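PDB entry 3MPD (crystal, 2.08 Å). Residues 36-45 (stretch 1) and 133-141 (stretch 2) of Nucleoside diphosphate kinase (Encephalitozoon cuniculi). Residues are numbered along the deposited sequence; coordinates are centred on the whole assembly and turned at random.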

# COMPACT_ATOMS: atom_id res chain seq x y z
N LEU A 36 -0.99 0.06 -9.57
CA LEU A 36 -1.74 -0.22 -8.34
C LEU A 36 -3.16 0.35 -8.43
O LEU A 36 -3.32 1.54 -8.74
CB LEU A 36 -1.00 0.35 -7.13
CG LEU A 36 -1.64 0.09 -5.77
CD1 LEU A 36 -1.63 -1.42 -5.48
CD2 LEU A 36 -0.93 0.86 -4.66
N ALA A 37 -4.18 -0.48 -8.18
CA ALA A 37 -5.61 -0.04 -8.24
C ALA A 37 -6.40 -0.21 -6.94
O ALA A 37 -7.47 0.40 -6.77
CB ALA A 37 -6.38 -0.76 -9.40
N ALA A 38 -5.92 -1.06 -6.04
CA ALA A 38 -6.59 -1.22 -4.75
C ALA A 38 -5.59 -1.73 -3.77
O ALA A 38 -4.62 -2.37 -4.16
CB ALA A 38 -7.79 -2.19 -4.84
N SER A 39 -5.86 -1.46 -2.49
CA SER A 39 -4.97 -1.73 -1.37
C SER A 39 -5.83 -1.80 -0.13
O SER A 39 -6.75 -0.96 0.05
CB SER A 39 -4.01 -0.56 -1.21
OG SER A 39 -2.82 -0.97 -0.57
N LYS A 40 -5.57 -2.78 0.73
CA LYS A 40 -6.34 -2.94 1.95
C LYS A 40 -5.53 -3.77 2.94
O LYS A 40 -5.01 -4.83 2.58
CB LYS A 40 -7.70 -3.62 1.67
CG LYS A 40 -8.61 -3.74 2.88
CD LYS A 40 -9.94 -4.46 2.56
CE LYS A 40 -10.78 -4.53 3.83
NZ LYS A 40 -11.64 -5.77 3.97
N CYS A 41 -5.43 -3.28 4.17
CA CYS A 41 -4.88 -4.05 5.29
C CYS A 41 -6.01 -4.85 5.92
O CYS A 41 -7.04 -4.28 6.30
CB CYS A 41 -4.27 -3.12 6.34
SG CYS A 41 -2.81 -2.17 5.78
N VAL A 42 -5.82 -6.17 6.04
CA VAL A 42 -6.86 -7.03 6.65
C VAL A 42 -6.25 -8.10 7.53
O VAL A 42 -5.21 -8.66 7.18
CB VAL A 42 -7.68 -7.84 5.60
CG1 VAL A 42 -9.09 -8.17 6.16
CG2 VAL A 42 -7.77 -7.11 4.29
N ILE A 43 -6.93 -8.38 8.65
CA ILE A 43 -6.68 -9.55 9.47
C ILE A 43 -7.61 -10.61 8.86
O ILE A 43 -8.81 -10.51 9.02
CB ILE A 43 -7.11 -9.29 10.94
CG1 ILE A 43 -6.56 -7.93 11.43
CG2 ILE A 43 -6.76 -10.49 11.87
CD1 ILE A 43 -7.50 -6.71 11.09
N PRO A 44 -7.05 -11.60 8.13
CA PRO A 44 -7.92 -12.53 7.41
C PRO A 44 -8.84 -13.37 8.32
O PRO A 44 -8.41 -13.82 9.39
CB PRO A 44 -6.94 -13.44 6.67
CG PRO A 44 -5.65 -12.66 6.58
CD PRO A 44 -5.63 -11.86 7.85
N LYS A 45 -10.08 -13.55 7.88
CA LYS A 45 -11.07 -14.39 8.56
C LYS A 45 -10.91 -15.85 8.09
O LYS A 45 -10.63 -16.12 6.91
CB LYS A 45 -12.48 -13.88 8.26
CG LYS A 45 -12.85 -12.55 8.94
CD LYS A 45 -12.76 -12.66 10.46
CE LYS A 45 -13.87 -11.89 11.13
NZ LYS A 45 -14.24 -12.54 12.43
N LEU A 133 -13.61 -11.53 -3.53
CA LEU A 133 -13.56 -12.11 -2.19
C LEU A 133 -12.94 -11.15 -1.16
O LEU A 133 -13.51 -10.92 -0.10
CB LEU A 133 -12.79 -13.42 -2.23
CG LEU A 133 -12.74 -14.26 -0.96
CD1 LEU A 133 -14.17 -14.67 -0.47
CD2 LEU A 133 -11.84 -15.47 -1.21
N TRP A 134 -11.79 -10.58 -1.50
CA TRP A 134 -11.01 -9.77 -0.56
C TRP A 134 -11.25 -8.26 -0.60
O TRP A 134 -11.10 -7.58 0.42
CB TRP A 134 -9.51 -9.99 -0.80
CG TRP A 134 -9.03 -11.35 -0.48
CD1 TRP A 134 -8.92 -12.41 -1.33
CD2 TRP A 134 -8.56 -11.80 0.79
NE1 TRP A 134 -8.40 -13.50 -0.67
CE2 TRP A 134 -8.17 -13.15 0.63
CE3 TRP A 134 -8.42 -11.20 2.04
CZ2 TRP A 134 -7.65 -13.90 1.68
CZ3 TRP A 134 -7.91 -11.94 3.08
CH2 TRP A 134 -7.53 -13.29 2.90
N ILE A 135 -11.56 -7.73 -1.79
CA ILE A 135 -11.60 -6.28 -2.01
C ILE A 135 -13.02 -5.78 -2.23
O ILE A 135 -13.46 -4.85 -1.56
CB ILE A 135 -10.73 -5.84 -3.23
CG1 ILE A 135 -9.31 -6.35 -3.11
CG2 ILE A 135 -10.74 -4.33 -3.39
CD1 ILE A 135 -8.51 -5.70 -2.00
N GLY A 136 -13.74 -6.39 -3.18
CA GLY A 136 -15.13 -6.02 -3.45
C GLY A 136 -15.40 -5.99 -4.94
O GLY A 136 -14.51 -6.27 -5.75
N ASP A 137 -16.63 -5.66 -5.31
CA ASP A 137 -17.03 -5.67 -6.73
C ASP A 137 -16.89 -4.30 -7.39
O ASP A 137 -17.21 -4.16 -8.58
CB ASP A 137 -18.48 -6.15 -6.91
CG ASP A 137 -19.14 -6.53 -5.62
OD1 ASP A 137 -18.71 -7.51 -4.98
OD2 ASP A 137 -20.12 -5.84 -5.25
N ASP A 138 -16.46 -3.29 -6.63
CA ASP A 138 -16.45 -1.93 -7.17
C ASP A 138 -15.07 -1.26 -7.25
O ASP A 138 -14.99 -0.02 -7.13
CB ASP A 138 -17.49 -1.05 -6.45
N VAL A 139 -14.00 -2.05 -7.47
CA VAL A 139 -12.63 -1.50 -7.66
C VAL A 139 -12.68 -0.45 -8.77
O VAL A 139 -13.12 -0.73 -9.90
CB VAL A 139 -11.55 -2.57 -7.99
CG1 VAL A 139 -10.21 -1.92 -8.37
CG2 VAL A 139 -11.35 -3.51 -6.84
N GLN A 140 -12.27 0.76 -8.43
CA GLN A 140 -12.44 1.84 -9.39
C GLN A 140 -11.27 1.86 -10.39
O GLN A 140 -10.12 1.48 -10.05
CB GLN A 140 -12.67 3.19 -8.68
CG GLN A 140 -14.06 3.30 -7.99
CD GLN A 140 -15.23 3.22 -8.97
OE1 GLN A 140 -15.34 4.03 -9.89
NE2 GLN A 140 -16.11 2.24 -8.77
N PRO A 141 -11.59 2.26 -11.65
CA PRO A 141 -10.62 2.33 -12.72
C PRO A 141 -9.55 3.35 -12.40
O PRO A 141 -9.85 4.47 -11.99
CB PRO A 141 -11.46 2.82 -13.92
CG PRO A 141 -12.66 3.53 -13.28
CD PRO A 141 -12.94 2.66 -12.10
O HOH W 1 -9.45 2.65 -7.12
O HOH W 2 -10.96 -8.27 3.06

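How does Trp134 meet stretch 1? Trp134 is buried, and although its CA-to-CB bond points sideways, a chi1 of -67° (m) brings the end of the ring nearer stretch 1. There the ring edge meets Pro44, Trp134 CH2 lying 3.8 Å from Pro44 CB. Trp134 O contributes too: a water donates to it at 2.7 Å and accepts from Lys40 NZ at 2.7 Å. The long, nearly extended Lys40 chain suits this exposed margin, placing NZ where a water can link it to Trp134 O.

What does Ile135 add? Its branched side chain reaches two strand residues: CG2 lies 3.9 Å from Ala38 CB, and CD1 4.3 Å from Lys40 CB. The buried methyl of Ala38 is small and apolar, and fits against this side chain.

What lies between the two contact points? Gly136 has a positive phi, and at its backbone angles a CB would jam against the preceding carbonyl oxygen; it makes no contact itself. Asp137 and Asp138 stay exposed, out of reach.

How is contact regained? The CA-to-CB bond of Val139 points toward the strand, its CG1 packing 4.1 Å from Ala37 CB and 4.3 Å from Ala38 CB. Ala37 and Ala38 are buried, and Val139, apolar and branched, touches both methyls. Beyond it, one water donates to both Ala37 O (3.0 Å) and Gln140 O (3.2 Å). No direct hydrogen bond crosses; apolar packing and two water bridges join the stretches.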